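Local coordinates for protein-tyrosine-phosphatase PTP1 (Arabidopsis thaliana, PDB 6KRW) that removes phosphate from phosphotyrosine in proteins, acting on the MAP kinase MPK6 and helping to repress salicylic acid and camalexin synthesis in plant defence, at residues E101-P112 with P228-A239; H128-R137 with M194-W204. One frame throughout, in Å; residues are numbered along the deposited sequence.

Contact 1 (E101-P112 with P228-A239)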
loop_
_atom_site.group_PDB
_atom_site.type_symbol
_atom_site.label_atom_id
_atom_site.label_comp_id
_atom_site.label_asym_id
_atom_site.label_seq_id
_atom_site.Cartn_x
_atom_site.Cartn_y
_atom_site.Cartn_z
ATOM N N GLU A 101 5.769 -11.188 -13.635
ATOM C CA GLU A 101 4.821 -12.067 -12.915
ATOM C C GLU A 101 5.290 -12.264 -11.467
ATOM O O GLU A 101 4.521 -12.843 -10.687
ATOM C CB GLU A 101 4.708 -13.399 -13.661
ATOM C CG GLU A 101 4.300 -13.227 -15.110
ATOM C CD GLU A 101 4.225 -14.511 -15.914
ATOM O OE1 GLU A 101 3.101 -14.925 -16.250
ATOM O OE2 GLU A 101 5.289 -15.087 -16.223
ATOM N N SER A 102 6.493 -11.804 -11.114
ATOM C CA SER A 102 7.041 -12.036 -9.749
ATOM C C SER A 102 6.991 -10.763 -8.903
ATOM O O SER A 102 7.393 -10.840 -7.744
ATOM C CB SER A 102 8.447 -12.573 -9.817
ATOM O OG SER A 102 8.492 -13.753 -10.601
ATOM N N ILE A 103 6.573 -9.626 -9.475
ATOM C CA ILE A 103 6.593 -8.319 -8.761
ATOM C C ILE A 103 5.169 -7.770 -8.700
ATOM O O ILE A 103 4.568 -7.541 -9.758
ATOM C CB ILE A 103 7.605 -7.366 -9.415
ATOM C CG1 ILE A 103 8.986 -8.026 -9.468
ATOM C CG2 ILE A 103 7.612 -6.051 -8.655
ATOM C CD1 ILE A 103 9.982 -7.308 -10.290
ATOM N N SER A 104 4.635 -7.616 -7.479
ATOM C CA SER A 104 3.282 -7.076 -7.246
ATOM C C SER A 104 3.194 -5.625 -7.727
ATOM O O SER A 104 4.173 -4.855 -7.579
ATOM C CB SER A 104 2.899 -7.110 -5.798
ATOM O OG SER A 104 3.083 -8.423 -5.239
ATOM N N GLN A 105 2.006 -5.273 -8.182
ATOM C CA GLN A 105 1.626 -3.868 -8.345
ATOM C C GLN A 105 0.670 -3.521 -7.208
ATOM O O GLN A 105 -0.013 -4.450 -6.655
ATOM C CB GLN A 105 1.043 -3.624 -9.733
ATOM C CG GLN A 105 -0.294 -4.251 -9.995
ATOM C CD GLN A 105 -0.731 -4.133 -11.436
ATOM O OE1 GLN A 105 -0.318 -3.202 -12.165
ATOM N NE2 GLN A 105 -1.601 -5.053 -11.844
ATOM N N PHE A 106 0.642 -2.265 -6.850
ATOM C CA PHE A 106 -0.209 -1.768 -5.755
ATOM C C PHE A 106 -1.174 -0.717 -6.243
ATOM O O PHE A 106 -0.898 0.033 -7.192
ATOM C CB PHE A 106 0.606 -1.183 -4.608
ATOM C CG PHE A 106 1.807 -1.993 -4.229
ATOM C CD1 PHE A 106 3.040 -1.769 -4.810
ATOM C CD2 PHE A 106 1.719 -2.980 -3.253
ATOM C CE1 PHE A 106 4.153 -2.507 -4.470
ATOM C CE2 PHE A 106 2.839 -3.707 -2.885
ATOM C CZ PHE A 106 4.059 -3.481 -3.486
ATOM N N ILE A 107 -2.285 -0.599 -5.562
ATOM C CA ILE A 107 -3.134 0.599 -5.550
ATOM C C ILE A 107 -2.955 1.304 -4.224
ATOM O O ILE A 107 -3.382 0.745 -3.180
ATOM C CB ILE A 107 -4.587 0.308 -5.898
ATOM C CG1 ILE A 107 -4.708 -0.170 -7.345
ATOM C CG2 ILE A 107 -5.445 1.524 -5.650
ATOM C CD1 ILE A 107 -6.094 -0.657 -7.699
ATOM N N ALA A 108 -2.291 2.442 -4.228
ATOM C CA ALA A 108 -2.123 3.277 -3.025
ATOM C C ALA A 108 -3.308 4.201 -2.949
ATOM O O ALA A 108 -3.569 4.933 -3.920
ATOM C CB ALA A 108 -0.818 4.017 -3.051
ATOM N N THR A 109 -4.065 4.147 -1.851
ATOM C CA THR A 109 -5.311 4.921 -1.777
ATOM C C THR A 109 -5.497 5.471 -0.360
ATOM O O THR A 109 -4.805 5.020 0.555
ATOM C CB THR A 109 -6.479 4.060 -2.274
ATOM O OG1 THR A 109 -7.648 4.854 -2.359
ATOM C CG2 THR A 109 -6.745 2.876 -1.369
ATOM N N GLN A 110 -6.356 6.448 -0.199
ATOM C CA GLN A 110 -6.671 7.035 1.119
ATOM C C GLN A 110 -7.609 6.096 1.876
ATOM O O GLN A 110 -8.215 5.221 1.278
ATOM C CB GLN A 110 -7.336 8.395 0.938
ATOM C CG GLN A 110 -8.717 8.284 0.341
ATOM C CD GLN A 110 -9.353 9.612 0.032
ATOM O OE1 GLN A 110 -8.714 10.663 0.115
ATOM N NE2 GLN A 110 -10.643 9.559 -0.255
ATOM N N GLY A 111 -7.628 6.266 3.187
ATOM C CA GLY A 111 -8.618 5.540 4.015
ATOM C C GLY A 111 -9.980 6.063 3.549
ATOM O O GLY A 111 -10.200 7.277 3.499
ATOM N N PRO A 112 -10.972 5.228 3.074
ATOM C CA PRO A 112 -12.267 5.654 2.510
ATOM C C PRO A 112 -13.073 6.549 3.449
ATOM O O PRO A 112 -13.061 6.339 4.669
ATOM C CB PRO A 112 -13.027 4.355 2.227
ATOM C CG PRO A 112 -11.923 3.350 2.025
ATOM C CD PRO A 112 -10.789 3.784 2.915
ATOM N N PRO A 228 1.269 -12.044 -8.238
ATOM C CA PRO A 228 1.002 -10.704 -8.762
ATOM C C PRO A 228 -0.061 -10.655 -9.869
ATOM O O PRO A 228 -0.778 -9.681 -9.958
ATOM C CB PRO A 228 2.374 -10.288 -9.294
ATOM C CG PRO A 228 3.327 -10.969 -8.351
ATOM C CD PRO A 228 2.715 -12.321 -8.110
ATOM N N SER A 229 -0.195 -11.728 -10.645
ATOM C CA SER A 229 -1.178 -11.765 -11.757
ATOM C C SER A 229 -2.623 -11.809 -11.239
ATOM O O SER A 229 -3.528 -11.629 -12.052
ATOM C CB SER A 229 -0.900 -12.924 -12.665
ATOM O OG SER A 229 -1.058 -14.150 -11.974
ATOM N N LEU A 230 -2.842 -12.036 -9.944
ATOM C CA LEU A 230 -4.235 -12.084 -9.407
ATOM C C LEU A 230 -4.832 -10.676 -9.395
ATOM O O LEU A 230 -6.062 -10.545 -9.447
ATOM C CB LEU A 230 -4.236 -12.629 -7.979
ATOM C CG LEU A 230 -4.755 -14.035 -7.754
ATOM C CD1 LEU A 230 -3.961 -15.039 -8.570
ATOM C CD2 LEU A 230 -4.677 -14.320 -6.261
ATOM N N GLY A 231 -3.984 -9.663 -9.274
ATOM C CA GLY A 231 -4.458 -8.275 -9.330
ATOM C C GLY A 231 -3.654 -7.391 -8.397
ATOM O O GLY A 231 -2.795 -7.865 -7.657
ATOM N N PRO A 232 -3.870 -6.064 -8.459
ATOM C CA PRO A 232 -3.160 -5.136 -7.597
ATOM C C PRO A 232 -3.476 -5.381 -6.114
ATOM O O PRO A 232 -4.579 -5.720 -5.771
ATOM C CB PRO A 232 -3.637 -3.741 -8.037
ATOM C CG PRO A 232 -4.310 -3.958 -9.372
ATOM C CD PRO A 232 -4.839 -5.387 -9.328
ATOM N N ILE A 233 -2.469 -5.176 -5.279
ATOM C CA ILE A 233 -2.633 -5.158 -3.800
ATOM C C ILE A 233 -3.017 -3.749 -3.384
ATOM O O ILE A 233 -2.252 -2.817 -3.640
ATOM C CB ILE A 233 -1.348 -5.606 -3.095
ATOM C CG1 ILE A 233 -1.044 -7.065 -3.416
ATOM C CG2 ILE A 233 -1.417 -5.326 -1.605
ATOM C CD1 ILE A 233 0.309 -7.501 -2.969
ATOM N N ILE A 234 -4.182 -3.597 -2.783
ATOM C CA ILE A 234 -4.570 -2.306 -2.197
ATOM C C ILE A 234 -3.758 -2.072 -0.944
ATOM O O ILE A 234 -3.711 -2.955 -0.098
ATOM C CB ILE A 234 -6.081 -2.213 -1.979
ATOM C CG1 ILE A 234 -6.812 -2.155 -3.318
ATOM C CG2 ILE A 234 -6.411 -1.017 -1.125
ATOM C CD1 ILE A 234 -8.314 -2.348 -3.199
ATOM N N VAL A 235 -3.163 -0.913 -0.813
ATOM C CA VAL A 235 -2.469 -0.487 0.423
ATOM C C VAL A 235 -3.000 0.863 0.810
ATOM O O VAL A 235 -3.038 1.769 -0.054
ATOM C CB VAL A 235 -0.943 -0.498 0.334
ATOM C CG1 VAL A 235 -0.318 -0.201 1.677
ATOM C CG2 VAL A 235 -0.397 -1.778 -0.255
ATOM N N HIS A 236 -3.469 1.012 2.048
ATOM C CA HIS A 236 -3.988 2.325 2.459
ATOM C C HIS A 236 -3.673 2.576 3.927
ATOM O O HIS A 236 -3.559 1.612 4.715
ATOM C CB HIS A 236 -5.474 2.470 2.166
ATOM C CG HIS A 236 -6.399 1.830 3.160
ATOM N ND1 HIS A 236 -6.818 2.526 4.260
ATOM C CD2 HIS A 236 -7.060 0.670 3.122
ATOM C CE1 HIS A 236 -7.665 1.744 4.961
ATOM N NE2 HIS A 236 -7.819 0.575 4.287
ATOM N N CYS A 237 -3.570 3.829 4.283
ATOM C CA CYS A 237 -3.517 4.269 5.694
ATOM C C CYS A 237 -4.573 5.359 5.794
ATOM O O CYS A 237 -5.728 5.080 5.479
ATOM C CB CYS A 237 -2.099 4.687 6.097
ATOM S SG CYS A 237 -1.258 5.796 4.934
ATOM N N SER A 238 -4.202 6.544 6.219
ATOM C CA SER A 238 -5.181 7.639 6.222
ATOM C C SER A 238 -5.071 8.422 4.900
ATOM O O SER A 238 -6.066 8.495 4.196
ATOM C CB SER A 238 -5.021 8.506 7.414
ATOM O OG SER A 238 -6.128 9.366 7.500
ATOM N N ALA A 239 -3.912 9.003 4.592
ATOM C CA ALA A 239 -3.721 9.724 3.304
ATOM C C ALA A 239 -3.286 8.765 2.202
ATOM O O ALA A 239 -3.449 9.141 1.008
ATOM C CB ALA A 239 -2.723 10.826 3.480
HETATM O O HOH W 1 1.878 -13.766 -10.960
HETATM O O HOH W 2 0.023 -7.369 -8.303
HETATM O O HOH W 3 -2.105 -7.707 -11.444
#
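Over one face of the H236 imidazole, displaced from the ring centre, P112 CD sits 4.2 Å from the plane. At its edge, ND1 donates to C237 O over 3.0 Å, in the ring plane and on a carbonyl lone pair. With CG tucked in over the backbone (chi1 80°) the ring can turn back onto the carbonyl of the next residue; NE2 binds the Y150 hydroxyl. The F106 ring presents an edge to I233 O, while its CD2 lies 3.9 Å from V235 CG2. Between these rings, strands 106-109 and 233-236 run parallel, 25° apart, with V235 N bonding I107 O at 2.9 Å. P232 CB packs beside I107 CG1 (3.8 Å) at the start of the pairing. Beyond it, water 3 accepts from Q105 NE2 and donates to P228 O. At the other end G111 N reaches S238 O (2.9 Å) from above the carbonyl plane, and a beta carbon on G111 would clash with C237 O. Strand 233-236 thus delivers the phosphate-binding P-loop with its nucleophile C237: parallel backbone bonds and apolar side chains hold the strand, whereas backbone and imidazole donors hold the carbonyls of C237 and S238, consistent with a preset loop entrance.

Contact 2 (H128-R137 with M194-W204); sequences HCPIIVMLTR and MSVLHIQYPEW
M134 lays its sulfur against the edge of the H198 imidazole, SD standing 3.6 Å from CE1 and 78° off the ring normal, an edge-on Met-aromatic contact close to the ring plane. The two residues belong to neighbouring parallel strands, 131-134 and 194-200, inside the mixed sheet of the classical tyrosine phosphatase fold. CG anti to the backbone N (chi1 179°) and an extended chi2 carry SD out to the ring edge. I132 comes to the same imidazole obliquely, its CG2 branch 3.6 Å from H198 CD2, while its CD1 packs on V196 CG1. NE2 of the ring bonds the Y150 hydroxyl and F151 meets the ring as well, contacts which together probably restrict its rotation. Five backbone hydrogen bonds, from L197 N to P130 O through Y201 N to M134 O, fix the register.

Toward the C-terminal ends polar bonds join the packing. Q200 NE2 donates to T136 O at 3.2 Å, in the carbonyl plane and on a lone pair. R137, extended from CG to NE, points NE at P202 O over 3.0 Å. Its NH2 makes a salt bridge with E203 OE1 (2.9 Å), met on the syn side, with guanidinium and carboxylate planes 64° apart. With an alanine at R137, P202 O would probably lose this donor and the E203 carboxylate would be left without its charged mate. L135 CD2 lies 4.1 Å from CE3 of W204, the tryptophan that begins the WPD loop; W204 O is hydrogen-bonded to R243, a probable substrate-binding residue. At the opposite end of the pairing, water 4 bridges the two segments, donating to P130 O (2.9 Å) and to S195 O (2.8 Å).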
loop_
_atom_site.group_PDB
_atom_site.type_symbol
_atom_site.label_atom_id
_atom_site.label_comp_id
_atom_site.label_asym_id
_atom_site.label_seq_id
_atom_site.Cartn_x
_atom_site.Cartn_y
_atom_site.Cartn_z
ATOM N N HIS A 128 -10.334 -6.329 -9.460
ATOM C CA HIS A 128 -10.204 -7.706 -8.879
ATOM C C HIS A 128 -8.999 -7.785 -7.927
ATOM O O HIS A 128 -8.143 -8.687 -8.060
ATOM C CB HIS A 128 -10.191 -8.783 -9.975
ATOM C CG HIS A 128 -9.177 -8.614 -11.053
ATOM N ND1 HIS A 128 -7.869 -9.004 -10.892
ATOM C CD2 HIS A 128 -9.254 -8.046 -12.277
ATOM C CE1 HIS A 128 -7.175 -8.686 -11.978
ATOM N NE2 HIS A 128 -8.009 -8.129 -12.849
ATOM N N CYS A 129 -8.950 -6.866 -6.969
ATOM C CA CYS A 129 -7.834 -6.799 -5.991
ATOM C C CYS A 129 -7.966 -7.949 -5.009
ATOM O O CYS A 129 -8.994 -8.048 -4.375
ATOM C CB CYS A 129 -7.859 -5.493 -5.215
ATOM S SG CYS A 129 -7.678 -4.051 -6.298
ATOM N N PRO A 130 -6.965 -8.843 -4.881
ATOM C CA PRO A 130 -7.099 -9.978 -3.962
ATOM C C PRO A 130 -6.842 -9.649 -2.483
ATOM O O PRO A 130 -7.235 -10.457 -1.612
ATOM C CB PRO A 130 -6.043 -10.950 -4.497
ATOM C CG PRO A 130 -4.978 -10.053 -5.072
ATOM C CD PRO A 130 -5.775 -8.952 -5.742
ATOM N N ILE A 131 -6.195 -8.512 -2.215
ATOM C CA ILE A 131 -5.649 -8.163 -0.871
ATOM C C ILE A 131 -5.949 -6.698 -0.617
ATOM O O ILE A 131 -5.699 -5.881 -1.508
ATOM C CB ILE A 131 -4.127 -8.409 -0.797
ATOM C CG1 ILE A 131 -3.766 -9.867 -1.099
ATOM C CG2 ILE A 131 -3.545 -7.930 0.531
ATOM C CD1 ILE A 131 -4.225 -10.859 -0.115
ATOM N N ILE A 132 -6.297 -6.365 0.601
ATOM C CA ILE A 132 -6.272 -5.010 1.175
ATOM C C ILE A 132 -5.354 -5.004 2.386
ATOM O O ILE A 132 -5.582 -5.781 3.315
ATOM C CB ILE A 132 -7.663 -4.511 1.539
ATOM C CG1 ILE A 132 -8.593 -4.481 0.333
ATOM C CG2 ILE A 132 -7.575 -3.174 2.219
ATOM C CD1 ILE A 132 -10.070 -4.349 0.696
ATOM N N VAL A 133 -4.362 -4.146 2.371
ATOM C CA VAL A 133 -3.444 -3.856 3.485
ATOM C C VAL A 133 -3.858 -2.533 4.078
ATOM O O VAL A 133 -3.741 -1.480 3.406
ATOM C CB VAL A 133 -1.970 -3.900 3.090
ATOM C CG1 VAL A 133 -1.072 -3.579 4.253
ATOM C CG2 VAL A 133 -1.610 -5.208 2.423
ATOM N N MET A 134 -4.301 -2.585 5.327
ATOM C CA MET A 134 -4.764 -1.392 6.050
ATOM C C MET A 134 -3.788 -1.087 7.179
ATOM O O MET A 134 -3.664 -1.933 8.094
ATOM C CB MET A 134 -6.148 -1.670 6.626
ATOM C CG MET A 134 -6.700 -0.527 7.403
ATOM S SD MET A 134 -8.384 -0.846 7.867
ATOM C CE MET A 134 -8.719 0.697 8.693
ATOM N N LEU A 135 -3.154 0.084 7.198
ATOM C CA LEU A 135 -2.036 0.417 8.116
ATOM C C LEU A 135 -2.440 1.538 9.061
ATOM O O LEU A 135 -1.587 2.276 9.498
ATOM C CB LEU A 135 -0.818 0.813 7.272
ATOM C CG LEU A 135 -0.356 -0.260 6.303
ATOM C CD1 LEU A 135 0.692 0.331 5.333
ATOM C CD2 LEU A 135 0.191 -1.480 7.016
ATOM N N THR A 136 -3.714 1.615 9.415
ATOM C CA THR A 136 -4.174 2.688 10.321
ATOM C C THR A 136 -5.297 2.128 11.209
ATOM O O THR A 136 -5.924 1.194 10.788
ATOM C CB THR A 136 -4.705 3.893 9.533
ATOM O OG1 THR A 136 -5.086 5.000 10.355
ATOM C CG2 THR A 136 -5.858 3.539 8.624
ATOM N N ARG A 137 -5.483 2.830 12.306
ATOM C CA ARG A 137 -6.734 2.759 13.087
ATOM C C ARG A 137 -7.782 3.629 12.407
ATOM O O ARG A 137 -7.411 4.542 11.642
ATOM C CB ARG A 137 -6.515 3.240 14.529
ATOM C CG ARG A 137 -5.508 2.413 15.307
ATOM C CD ARG A 137 -5.394 2.970 16.727
ATOM N NE ARG A 137 -4.453 2.221 17.523
ATOM C CZ ARG A 137 -4.301 2.414 18.849
ATOM N NH1 ARG A 137 -4.904 3.434 19.439
ATOM N NH2 ARG A 137 -3.484 1.647 19.553
ATOM N N MET A 194 -16.702 -12.451 -4.916
ATOM C CA MET A 194 -15.233 -12.309 -4.939
ATOM C C MET A 194 -14.671 -12.310 -3.513
ATOM O O MET A 194 -15.226 -11.624 -2.630
ATOM C CB MET A 194 -14.868 -11.000 -5.631
ATOM C CG MET A 194 -13.413 -10.697 -5.592
ATOM S SD MET A 194 -13.115 -9.238 -6.603
ATOM C CE MET A 194 -11.780 -8.469 -5.700
ATOM N N SER A 195 -13.603 -13.073 -3.295
ATOM C CA SER A 195 -12.930 -13.190 -1.977
ATOM C C SER A 195 -11.776 -12.194 -1.901
ATOM O O SER A 195 -10.960 -12.154 -2.812
ATOM C CB SER A 195 -12.467 -14.600 -1.721
ATOM O OG SER A 195 -13.581 -15.465 -1.636
ATOM N N VAL A 196 -11.718 -11.441 -0.810
ATOM C CA VAL A 196 -10.636 -10.468 -0.552
ATOM C C VAL A 196 -10.094 -10.707 0.847
ATOM O O VAL A 196 -10.896 -10.685 1.797
ATOM C CB VAL A 196 -11.166 -9.036 -0.693
ATOM C CG1 VAL A 196 -10.063 -8.038 -0.385
ATOM C CG2 VAL A 196 -11.773 -8.809 -2.074
ATOM N N LEU A 197 -8.784 -10.898 0.961
ATOM C CA LEU A 197 -8.144 -10.934 2.304
ATOM C C LEU A 197 -7.781 -9.512 2.730
ATOM O O LEU A 197 -7.016 -8.815 2.016
ATOM C CB LEU A 197 -6.903 -11.827 2.311
ATOM C CG LEU A 197 -6.223 -11.951 3.681
ATOM C CD1 LEU A 197 -7.134 -12.626 4.699
ATOM C CD2 LEU A 197 -4.905 -12.698 3.541
ATOM N N HIS A 198 -8.366 -9.084 3.832
ATOM C CA HIS A 198 -8.144 -7.776 4.475
ATOM C C HIS A 198 -7.192 -7.961 5.640
ATOM O O HIS A 198 -7.488 -8.765 6.555
ATOM C CB HIS A 198 -9.471 -7.151 4.852
ATOM C CG HIS A 198 -9.423 -5.763 5.374
ATOM N ND1 HIS A 198 -9.173 -5.452 6.694
ATOM C CD2 HIS A 198 -9.648 -4.586 4.737
ATOM C CE1 HIS A 198 -9.272 -4.153 6.880
ATOM N NE2 HIS A 198 -9.530 -3.584 5.660
ATOM N N ILE A 199 -6.091 -7.235 5.620
ATOM C CA ILE A 199 -5.051 -7.289 6.678
ATOM C C ILE A 199 -4.973 -5.917 7.322
ATOM O O ILE A 199 -4.590 -4.964 6.640
ATOM C CB ILE A 199 -3.697 -7.763 6.121
ATOM C CG1 ILE A 199 -3.812 -9.076 5.352
ATOM C CG2 ILE A 199 -2.671 -7.856 7.225
ATOM C CD1 ILE A 199 -2.526 -9.488 4.651
ATOM N N GLN A 200 -5.304 -5.828 8.602
ATOM C CA GLN A 200 -5.228 -4.556 9.340
ATOM C C GLN A 200 -4.120 -4.601 10.393
ATOM O O GLN A 200 -4.093 -5.569 11.177
ATOM C CB GLN A 200 -6.563 -4.196 9.983
ATOM C CG GLN A 200 -6.470 -2.860 10.707
ATOM C CD GLN A 200 -7.706 -2.438 11.455
ATOM O OE1 GLN A 200 -8.618 -3.230 11.694
ATOM N NE2 GLN A 200 -7.706 -1.186 11.873
ATOM N N TYR A 201 -3.312 -3.550 10.449
ATOM C CA TYR A 201 -2.216 -3.337 11.420
ATOM C C TYR A 201 -2.471 -2.038 12.214
ATOM O O TYR A 201 -2.224 -0.967 11.702
ATOM C CB TYR A 201 -0.871 -3.323 10.706
ATOM C CG TYR A 201 0.301 -3.151 11.625
ATOM C CD1 TYR A 201 0.325 -3.745 12.885
ATOM C CD2 TYR A 201 1.405 -2.426 11.238
ATOM C CE1 TYR A 201 1.408 -3.591 13.739
ATOM C CE2 TYR A 201 2.498 -2.272 12.067
ATOM C CZ TYR A 201 2.512 -2.863 13.315
ATOM O OH TYR A 201 3.607 -2.687 14.104
ATOM N N PRO A 202 -3.022 -2.004 13.505
ATOM C CA PRO A 202 -3.332 -0.756 14.324
ATOM C C PRO A 202 -2.180 -0.168 15.157
ATOM O O PRO A 202 -2.387 0.847 15.788
ATOM C CB PRO A 202 -4.455 -1.294 15.235
ATOM C CG PRO A 202 -4.031 -2.724 15.502
ATOM C CD PRO A 202 -3.467 -3.219 14.190
ATOM N N GLU A 203 -0.958 -0.681 14.961
ATOM C CA GLU A 203 0.116 -0.179 15.862
ATOM C C GLU A 203 1.177 0.545 15.042
ATOM O O GLU A 203 2.351 0.522 15.395
ATOM C CB GLU A 203 0.683 -1.317 16.692
ATOM C CG GLU A 203 -0.319 -1.834 17.720
ATOM C CD GLU A 203 -1.033 -0.765 18.547
ATOM O OE1 GLU A 203 -2.277 -0.839 18.652
ATOM O OE2 GLU A 203 -0.361 0.135 19.117
ATOM N N TRP A 204 0.736 1.228 14.001
ATOM C CA TRP A 204 1.655 2.090 13.222
ATOM C C TRP A 204 1.093 3.502 13.287
ATOM O O TRP A 204 0.160 3.839 12.557
ATOM C CB TRP A 204 1.760 1.582 11.791
ATOM C CG TRP A 204 2.870 2.184 10.981
ATOM C CD1 TRP A 204 3.546 3.334 11.221
ATOM C CD2 TRP A 204 3.439 1.624 9.795
ATOM N NE1 TRP A 204 4.503 3.545 10.260
ATOM C CE2 TRP A 204 4.484 2.495 9.389
ATOM C CE3 TRP A 204 3.208 0.457 9.060
ATOM C CZ2 TRP A 204 5.245 2.277 8.248
ATOM C CZ3 TRP A 204 3.975 0.241 7.932
ATOM C CH2 TRP A 204 4.977 1.132 7.543
HETATM O O HOH W 4 -8.414 -13.079 -2.015
#

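Overall arrangement
Both contacts are parallel strand pairings in one mixed sheet, and strand 233-236 of contact 1 is the direct neighbour of strand 131-134 of contact 2, with I234 O accepting from V133 N at 2.8 Å. Contact 1 is the more central, its centre about 5 Å from the centre of the chain, against about 9 Å for that of contact 2. Each is mostly buried, yet the ends differ: contact 1 runs from an exposed, water-bridged edge into the catalytic loop, where an imidazole and a backbone N-H bind backbone carbonyls, whereas contact 2 finishes with an ion pair involving exposed E203, beside the WPD loop. Y150, bonded to both H236 and H198, links the two through their histidines.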